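Local atomic coordinates of cutinase-like protein (Cryptococcus sp., PDB entry 2CZQ), a protein that probably hydrolyses carboxylic esters, as a cutinase-like enzyme built on the alpha/beta hydrolase fold. Residues N116-K120 against S142-S148; N13-E19 against Q82-G87; G59-I64 against A90-A94. All coordinates share one frame; numbering follows the deposited sequence.

Contact 1. Residues N116-K120 against S142-S148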
loop_
_atom_site.group_PDB
_atom_site.type_symbol
_atom_site.label_atom_id
_atom_site.label_comp_id
_atom_site.label_asym_id
_atom_site.label_seq_id
_atom_site.Cartn_x
_atom_site.Cartn_y
_atom_site.Cartn_z
ATOM N N ASN A 116 -2.675 -6.673 -5.196
ATOM C CA ASN A 116 -2.367 -5.651 -6.191
ATOM C C ASN A 116 -2.658 -6.100 -7.621
ATOM O O ASN A 116 -1.987 -6.998 -8.121
ATOM C CB ASN A 116 -0.881 -5.309 -6.056
ATOM C CG ASN A 116 -0.433 -4.217 -6.992
ATOM O OD1 ASN A 116 -1.243 -3.489 -7.577
ATOM N ND2 ASN A 116 0.883 -4.084 -7.134
ATOM N N PRO A 117 -3.612 -5.472 -8.316
ATOM C CA PRO A 117 -3.852 -5.813 -9.724
ATOM C C PRO A 117 -2.614 -5.570 -10.590
ATOM O O PRO A 117 -2.481 -6.185 -11.648
ATOM C CB PRO A 117 -4.971 -4.851 -10.135
ATOM C CG PRO A 117 -5.632 -4.447 -8.856
ATOM C CD PRO A 117 -4.519 -4.401 -7.857
ATOM N N ASP A 118 -1.727 -4.687 -10.137
ATOM C CA ASP A 118 -0.524 -4.331 -10.886
ATOM C C ASP A 118 0.703 -5.128 -10.453
ATOM O O ASP A 118 1.833 -4.744 -10.750
ATOM C CB ASP A 118 -0.237 -2.839 -10.742
ATOM C CG ASP A 118 -1.341 -1.982 -11.280
ATOM O OD1 ASP A 118 -2.161 -2.503 -12.082
ATOM O OD2 ASP A 118 -1.443 -0.783 -10.947
ATOM N N HIS A 119 0.481 -6.234 -9.754
ATOM C CA HIS A 119 1.564 -7.086 -9.289
ATOM C C HIS A 119 2.423 -7.528 -10.478
ATOM O O HIS A 119 1.898 -7.971 -11.498
ATOM C CB HIS A 119 0.942 -8.263 -8.544
ATOM C CG HIS A 119 1.925 -9.155 -7.869
ATOM N ND1 HIS A 119 2.200 -9.118 -6.519
ATOM C CD2 HIS A 119 2.683 -10.150 -8.380
ATOM C CE1 HIS A 119 3.088 -10.058 -6.236
ATOM N NE2 HIS A 119 3.397 -10.695 -7.348
ATOM N N LYS A 120 3.740 -7.389 -10.342
ATOM C CA LYS A 120 4.660 -7.664 -11.440
ATOM C C LYS A 120 5.628 -8.773 -11.076
ATOM O O LYS A 120 6.360 -8.666 -10.095
ATOM C CB LYS A 120 5.446 -6.408 -11.821
ATOM C CG LYS A 120 6.530 -6.679 -12.865
ATOM C CD LYS A 120 7.294 -5.432 -13.263
ATOM C CE LYS A 120 8.592 -5.769 -13.974
ATOM N NZ LYS A 120 8.351 -6.361 -15.314
ATOM N N SER A 142 -3.856 -6.611 -14.099
ATOM C CA SER A 142 -3.801 -5.301 -14.739
ATOM C C SER A 142 -2.407 -4.824 -15.113
ATOM O O SER A 142 -2.275 -3.792 -15.766
ATOM C CB SER A 142 -4.452 -4.242 -13.848
ATOM O OG SER A 142 -5.810 -4.539 -13.589
ATOM N N VAL A 143 -1.370 -5.536 -14.687
ATOM C CA VAL A 143 -0.009 -5.044 -14.849
ATOM C C VAL A 143 0.353 -4.779 -16.316
ATOM O O VAL A 143 1.082 -3.833 -16.606
ATOM C CB VAL A 143 1.027 -5.964 -14.146
ATOM C CG1 VAL A 143 1.110 -7.349 -14.803
ATOM C CG2 VAL A 143 2.394 -5.294 -14.088
ATOM N N ALA A 144 -0.164 -5.594 -17.235
ATOM C CA ALA A 144 0.192 -5.453 -18.646
ATOM C C ALA A 144 -0.149 -4.076 -19.208
ATOM O O ALA A 144 0.625 -3.527 -19.993
ATOM C CB ALA A 144 -0.445 -6.557 -19.482
ATOM N N TYR A 145 -1.285 -3.512 -18.804
ATOM C CA TYR A 145 -1.656 -2.192 -19.305
ATOM C C TYR A 145 -1.391 -1.058 -18.328
ATOM O O TYR A 145 -1.097 0.050 -18.759
ATOM C CB TYR A 145 -3.106 -2.141 -19.798
ATOM C CG TYR A 145 -4.126 -2.446 -18.739
ATOM C CD1 TYR A 145 -4.607 -1.452 -17.892
ATOM C CD2 TYR A 145 -4.611 -3.735 -18.579
ATOM C CE1 TYR A 145 -5.544 -1.738 -16.904
ATOM C CE2 TYR A 145 -5.549 -4.030 -17.609
ATOM C CZ TYR A 145 -6.005 -3.030 -16.767
ATOM O OH TYR A 145 -6.935 -3.355 -15.811
ATOM N N GLN A 146 -1.505 -1.321 -17.029
ATOM C CA GLN A 146 -1.416 -0.261 -16.029
ATOM C C GLN A 146 0.012 -0.044 -15.529
ATOM O O GLN A 146 0.325 1.005 -14.956
ATOM C CB GLN A 146 -2.365 -0.579 -14.874
ATOM C CG GLN A 146 -2.645 0.556 -13.900
ATOM C CD GLN A 146 -3.897 0.310 -13.081
ATOM O OE1 GLN A 146 -4.643 1.247 -12.773
ATOM N NE2 GLN A 146 -4.141 -0.941 -12.734
ATOM N N GLY A 147 0.881 -1.023 -15.764
ATOM C CA GLY A 147 2.249 -0.943 -15.304
ATOM C C GLY A 147 2.404 -1.389 -13.869
ATOM O O GLY A 147 1.479 -1.926 -13.255
ATOM N N SER A 148 3.594 -1.143 -13.339
ATOM C CA SER A 148 4.043 -1.755 -12.101
ATOM C C SER A 148 4.643 -0.721 -11.154
ATOM O O SER A 148 4.799 0.452 -11.503
ATOM C CB SER A 148 5.100 -2.808 -12.430
ATOM O OG SER A 148 6.188 -2.215 -13.114
#
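The side chains of Asp-118 and Gln-146 cross at about a right angle, with the carboxylate and amide planes 72° apart. Through its syn lone pair, on the side of OD2, Asp-118 OD1 accepts a hydrogen bond from Gln-146 NE2 at 2.6 Å; the bond is short but bent, and the oxygen stands 32° out of the amide plane. Asp-118 CB packs 3.2 Å from Gly-147 O, a buried carbonyl oxygen with no hydrogen-bond partner. The ring of Tyr-145 has the carbonyl O of Ser-142 3.6 Å above its plane and over its centre.

The turn that presents Asp-118 is a type I beta turn from Asn-116 to His-119, reinforced by an Asx turn in which Asn-116 OD1 accepts from Asp-118 N at 2.9 Å. It lies in the loop following strand 108-114 of the alpha/beta hydrolase sheet, and the turn meets the short helix 143-146. Ser-142 N donates to Pro-117 O at 2.8 Å.

Beyond the turn, aliphatic carbons pack against oxygens and one another. Val-143 CG2, anti to the backbone N, reaches Asp-118 O at 3.4 Å, while the aliphatic part of Lys-120 runs alongside Ser-148, with Lys-120 CB 3.7 Å from Ser-148 CB. Ala-89 and Val-92 of helix 86-98 also touch the Asp-118 side chain, and Gln-96 NE2 of the same helix bonds the carbonyls of Gln-146 and Ser-148.

Contact 2. Residues N13-E19 against Q82-G87; sequences NTRGTGE and QGYSQG. With EDO (1,2-ethanediol), chain D.
Glu-19 points its carboxylate at the edge of the Tyr-84 ring, the two planes 89° apart and Glu-19 OE1 in the ring plane, 3.4 Å from Tyr-84 CD2. Tyr-84 CG lies anti to the backbone N (chi1 170°), which carries the ring there. This pairing sits beside what is probably the nucleophile elbow of the alpha/beta hydrolase fold: strand 78-84 turns at Ser-85, whose phi is positive (60°), into helix 86-98. Ser-85 OG is hydrogen-bonded to His-180, consistent with a Ser-His-Asp triad completed by Asp-165. Ser-85 CB lies over one face of the Tyr-84 ring, whose hydroxyl bonds His-180 O.

The parallel strands are joined by Thr-14 N to Gln-82 O at 2.9 Å and by Tyr-84 N to Thr-14 O, the latter nearly straight. Glu-19 OE1, also bonded to Ser-24 OG, takes the N-H of Gly-16 on its anti lone pair, so the carboxylate folds back on the first residue of its own type II turn, Gly-16 to Glu-19. The side chains of Thr-17 and Gln-86 cross at about a right angle, and Gln-86 NE2 donates to Thr-17 OG1 at 3.0 Å. An ethanediol, probably from the crystallisation liquor, donates from O2 to Thr-17 O at 2.9 Å, and a water joins that O2 to Thr-17 N and Ser-85 OG.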
loop_
_atom_site.group_PDB
_atom_site.type_symbol
_atom_site.label_atom_id
_atom_site.label_comp_id
_atom_site.label_asym_id
_atom_site.label_seq_id
_atom_site.Cartn_x
_atom_site.Cartn_y
_atom_site.Cartn_z
ATOM N N ASN A 13 -4.242 5.402 3.190
ATOM C CA ASN A 13 -4.720 4.113 2.708
ATOM C C ASN A 13 -5.840 4.276 1.701
ATOM O O ASN A 13 -6.770 5.067 1.906
ATOM C CB ASN A 13 -5.120 3.184 3.864
ATOM C CG ASN A 13 -6.452 3.554 4.492
ATOM O OD1 ASN A 13 -7.473 2.914 4.225
ATOM N ND2 ASN A 13 -6.454 4.590 5.328
ATOM N N THR A 14 -5.723 3.529 0.607
ATOM C CA THR A 14 -6.689 3.560 -0.474
ATOM C C THR A 14 -7.361 2.196 -0.559
ATOM O O THR A 14 -6.697 1.159 -0.686
ATOM C CB THR A 14 -6.000 3.933 -1.789
ATOM O OG1 THR A 14 -5.261 5.144 -1.601
ATOM C CG2 THR A 14 -7.027 4.268 -2.867
ATOM N N ARG A 15 -8.686 2.212 -0.483
ATOM C CA ARG A 15 -9.477 1.009 -0.279
ATOM C C ARG A 15 -9.822 0.287 -1.576
ATOM O O ARG A 15 -9.590 0.791 -2.680
ATOM C CB ARG A 15 -10.753 1.361 0.481
ATOM C CG ARG A 15 -11.805 2.054 -0.359
ATOM C CD ARG A 15 -12.827 2.756 0.487
ATOM N NE ARG A 15 -13.954 3.296 -0.265
ATOM C CZ ARG A 15 -13.955 4.463 -0.894
ATOM N NH1 ARG A 15 -12.871 5.230 -0.903
ATOM N NH2 ARG A 15 -15.053 4.873 -1.513
ATOM N N GLY A 16 -10.380 -0.909 -1.422
ATOM C CA GLY A 16 -10.828 -1.701 -2.550
ATOM C C GLY A 16 -12.235 -1.361 -3.006
ATOM O O GLY A 16 -13.022 -0.731 -2.282
ATOM N N THR A 17 -12.546 -1.792 -4.225
ATOM C CA THR A 17 -13.881 -1.681 -4.805
ATOM C C THR A 17 -14.942 -2.113 -3.810
ATOM O O THR A 17 -14.843 -3.191 -3.217
ATOM C CB THR A 17 -13.980 -2.577 -6.047
ATOM O OG1 THR A 17 -12.887 -2.293 -6.934
ATOM C CG2 THR A 17 -15.249 -2.275 -6.850
ATOM N N GLY A 18 -15.956 -1.270 -3.631
ATOM C CA GLY A 18 -17.096 -1.615 -2.807
ATOM C C GLY A 18 -16.953 -1.354 -1.325
ATOM O O GLY A 18 -17.953 -1.342 -0.613
ATOM N N GLU A 19 -15.735 -1.158 -0.836
ATOM C CA GLU A 19 -15.586 -0.823 0.578
ATOM C C GLU A 19 -16.187 0.557 0.809
ATOM O O GLU A 19 -16.021 1.440 -0.029
ATOM C CB GLU A 19 -14.119 -0.814 0.977
ATOM C CG GLU A 19 -13.437 -2.164 0.873
ATOM C CD GLU A 19 -12.176 -2.205 1.706
ATOM O OE1 GLU A 19 -11.095 -1.888 1.167
ATOM O OE2 GLU A 19 -12.283 -2.519 2.911
ATOM N N GLN A 82 -0.588 2.915 1.608
ATOM C CA GLN A 82 -1.167 1.582 1.686
ATOM C C GLN A 82 -2.276 1.482 0.663
ATOM O O GLN A 82 -3.087 2.397 0.541
ATOM C CB GLN A 82 -1.749 1.347 3.075
ATOM C CG GLN A 82 -0.738 1.493 4.201
ATOM C CD GLN A 82 -1.380 1.552 5.573
ATOM O OE1 GLN A 82 -2.463 2.114 5.732
ATOM N NE2 GLN A 82 -0.704 0.979 6.570
ATOM N N GLY A 83 -2.339 0.369 -0.063
ATOM C CA GLY A 83 -3.410 0.179 -1.020
ATOM C C GLY A 83 -3.839 -1.266 -1.129
ATOM O O GLY A 83 -2.994 -2.166 -1.147
ATOM N N TYR A 84 -5.152 -1.478 -1.187
ATOM C CA TYR A 84 -5.745 -2.804 -1.333
ATOM C C TYR A 84 -6.549 -2.864 -2.622
ATOM O O TYR A 84 -7.444 -2.045 -2.840
ATOM C CB TYR A 84 -6.663 -3.088 -0.141
ATOM C CG TYR A 84 -7.536 -4.320 -0.278
ATOM C CD1 TYR A 84 -7.014 -5.549 -0.705
ATOM C CD2 TYR A 84 -8.897 -4.250 0.006
ATOM C CE1 TYR A 84 -7.826 -6.677 -0.828
ATOM C CE2 TYR A 84 -9.715 -5.360 -0.118
ATOM C CZ TYR A 84 -9.181 -6.569 -0.535
ATOM O OH TYR A 84 -10.011 -7.662 -0.647
ATOM N N SER A 85 -6.238 -3.850 -3.466
ATOM C CA SER A 85 -7.031 -4.138 -4.662
ATOM C C SER A 85 -7.048 -2.903 -5.574
ATOM O O SER A 85 -5.974 -2.430 -5.949
ATOM C CB SER A 85 -8.418 -4.664 -4.280
ATOM O OG SER A 85 -9.014 -5.302 -5.385
ATOM N N GLN A 86 -8.211 -2.351 -5.916
ATOM C CA GLN A 86 -8.225 -1.127 -6.717
ATOM C C GLN A 86 -7.325 -0.049 -6.099
ATOM O O GLN A 86 -6.652 0.701 -6.811
ATOM C CB GLN A 86 -9.644 -0.590 -6.895
ATOM C CG GLN A 86 -9.654 0.667 -7.754
ATOM C CD GLN A 86 -11.013 1.146 -8.229
ATOM O OE1 GLN A 86 -11.065 2.108 -8.984
ATOM N NE2 GLN A 86 -12.099 0.514 -7.788
ATOM N N GLY A 87 -7.323 0.033 -4.772
ATOM C CA GLY A 87 -6.501 1.004 -4.068
ATOM C C GLY A 87 -5.010 0.768 -4.212
ATOM O O GLY A 87 -4.225 1.716 -4.168
HETATM C C1 EDO D . -12.748 -6.990 -3.080
HETATM O O1 EDO D . -14.141 -6.839 -2.912
HETATM C C2 EDO D . -12.049 -5.756 -2.564
HETATM O O2 EDO D . -12.364 -4.634 -3.358
HETATM O O HOH W 1 -2.646 4.759 -0.945
HETATM O O HOH W 2 -11.189 -3.943 -5.648
#

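Contact 3. Residues G59-I64 against A90-A94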
loop_
_atom_site.group_PDB
_atom_site.type_symbol
_atom_site.label_atom_id
_atom_site.label_comp_id
_atom_site.label_asym_id
_atom_site.label_seq_id
_atom_site.Cartn_x
_atom_site.Cartn_y
_atom_site.Cartn_z
ATOM N N GLY A 59 -8.586 8.590 -7.034
ATOM C CA GLY A 59 -7.859 8.031 -5.907
ATOM C C GLY A 59 -6.391 8.399 -5.961
ATOM O O GLY A 59 -5.831 8.903 -4.987
ATOM N N THR A 60 -5.760 8.162 -7.104
ATOM C CA THR A 60 -4.373 8.558 -7.296
ATOM C C THR A 60 -4.176 10.046 -6.996
ATOM O O THR A 60 -3.234 10.433 -6.305
ATOM C CB THR A 60 -3.958 8.235 -8.734
ATOM O OG1 THR A 60 -3.958 6.810 -8.913
ATOM C CG2 THR A 60 -2.530 8.725 -9.041
ATOM N N ALA A 61 -5.069 10.878 -7.527
ATOM C CA ALA A 61 -4.964 12.320 -7.329
ATOM C C ALA A 61 -5.067 12.695 -5.855
ATOM O O ALA A 61 -4.353 13.585 -5.389
ATOM C CB ALA A 61 -6.012 13.056 -8.141
ATOM N N ASP A 62 -5.950 12.026 -5.118
ATOM C CA ASP A 62 -6.152 12.371 -3.722
ATOM C C ASP A 62 -5.004 11.897 -2.828
ATOM O O ASP A 62 -4.673 12.562 -1.847
ATOM C CB ASP A 62 -7.506 11.879 -3.226
ATOM C CG ASP A 62 -7.896 12.503 -1.923
ATOM O OD1 ASP A 62 -7.924 13.757 -1.844
ATOM O OD2 ASP A 62 -8.177 11.796 -0.935
ATOM N N ILE A 63 -4.383 10.766 -3.165
ATOM C CA ILE A 63 -3.159 10.344 -2.479
ATOM C C ILE A 63 -2.108 11.451 -2.579
ATOM O O ILE A 63 -1.513 11.877 -1.584
ATOM C CB ILE A 63 -2.594 9.049 -3.108
ATOM C CG1 ILE A 63 -3.510 7.854 -2.841
ATOM C CG2 ILE A 63 -1.180 8.759 -2.583
ATOM C CD1 ILE A 63 -3.200 6.664 -3.753
ATOM N N ILE A 64 -1.877 11.899 -3.808
ATOM C CA ILE A 64 -0.847 12.891 -4.074
ATOM C C ILE A 64 -1.211 14.230 -3.437
ATOM O O ILE A 64 -0.349 14.906 -2.873
ATOM C CB ILE A 64 -0.574 12.991 -5.588
ATOM C CG1 ILE A 64 0.044 11.676 -6.089
ATOM C CG2 ILE A 64 0.334 14.179 -5.888
ATOM C CD1 ILE A 64 0.176 11.570 -7.595
ATOM N N ALA A 90 -4.293 2.218 -7.625
ATOM C CA ALA A 90 -4.258 3.679 -7.513
ATOM C C ALA A 90 -2.944 4.164 -6.902
ATOM O O ALA A 90 -2.408 5.207 -7.295
ATOM C CB ALA A 90 -5.433 4.181 -6.698
ATOM N N THR A 91 -2.429 3.401 -5.944
ATOM C CA THR A 91 -1.164 3.723 -5.291
ATOM C C THR A 91 0.015 3.547 -6.247
ATOM O O THR A 91 0.888 4.413 -6.327
ATOM C CB THR A 91 -0.985 2.855 -4.038
ATOM O OG1 THR A 91 -2.059 3.108 -3.119
ATOM C CG2 THR A 91 0.270 3.254 -3.276
ATOM N N VAL A 92 0.040 2.428 -6.971
ATOM C CA VAL A 92 1.077 2.183 -7.969
ATOM C C VAL A 92 1.147 3.337 -8.971
ATOM O O VAL A 92 2.231 3.832 -9.284
ATOM C CB VAL A 92 0.834 0.839 -8.688
ATOM C CG1 VAL A 92 1.719 0.709 -9.920
ATOM C CG2 VAL A 92 1.061 -0.323 -7.729
ATOM N N VAL A 93 -0.009 3.768 -9.461
ATOM C CA VAL A 93 -0.040 4.854 -10.431
ATOM C C VAL A 93 0.426 6.168 -9.801
ATOM O O VAL A 93 1.103 6.963 -10.457
ATOM C CB VAL A 93 -1.418 4.945 -11.121
ATOM C CG1 VAL A 93 -1.483 6.126 -12.087
ATOM C CG2 VAL A 93 -1.696 3.642 -11.867
ATOM N N ALA A 94 0.120 6.377 -8.519
ATOM C CA ALA A 94 0.686 7.521 -7.803
ATOM C C ALA A 94 2.212 7.480 -7.814
ATOM O O ALA A 94 2.856 8.503 -8.038
ATOM C CB ALA A 94 0.159 7.602 -6.370
#
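Ala-94 CB lies among three side chains of helix 57-73: it is 4.0 Å from Thr-60 CG2, 4.1 Å from Ile-64 CG1 and 4.2 Å from Ile-63 CG2. The small methyl lets the larger side chains close in on the backbone of the partner helix, so that Ile-64 CD1 reaches the CA and carbonyl O of Ala-94 while Thr-60 CG2 comes within 3.6 Å of Ala-94 N. Ile-63 splits its two branches along helix 86-98. Its CG2, opposite the backbone N, goes to Ala-94; its CG1 arm, opposite the carbonyl carbon (chi1 -68°), carries CD1 toward Thr-91, crossing that side chain at about a right angle and stopping 3.8 Å from Thr-91 OG1, which is hydrogen-bonded to Gly-87 O of its own helix. Ala-90 lies one helical turn before Ala-94, and its CB packs against Thr-60 OG1.

The two short segments cross at -58°, with their axes 8.4 Å apart at closest approach, consistent with the small Ala-90 and Ala-94 on the facing side. Both helices belong to the layer packed against one side of the parallel sheet of the alpha/beta hydrolase fold, where Ile-63 and Thr-91 also touch Thr-14 of strand 9-14.

Toward the polar edge, the same Thr-60 turns its hydroxyl to the partner backbone. Thr-60 OG1 donates to Ala-90 O at 2.8 Å, in the carbonyl plane and on a lone pair. That oxygen also accepts the helical bond from Ala-94 N, so two donors grip it. Val-93 CB lies beside the hydroxyl.

How the contacts relate
Contacts 2 and 3 are buried and share helix 86-98: contact 2 holds its beginning, where the chain leaves strand 78-84, and contact 3 its next turns. They also meet where Gly-83 CA lies 3.8 Å from Thr-91 OG1. Contact 1 is only partly buried and joins loops and a short helix near the surface, yet it leans on the same helix through Val-92 and Val-93, and Pro-117 CD packs on Ser-85 O of contact 2. The chemistry follows place: backbone pairing and polar side-chain bonds beside the likely catalytic serine, apolar packing round alanines with a single hydroxyl-to-carbonyl bond between helices, and a carboxylate-amide bond with one backbone bond in the loops.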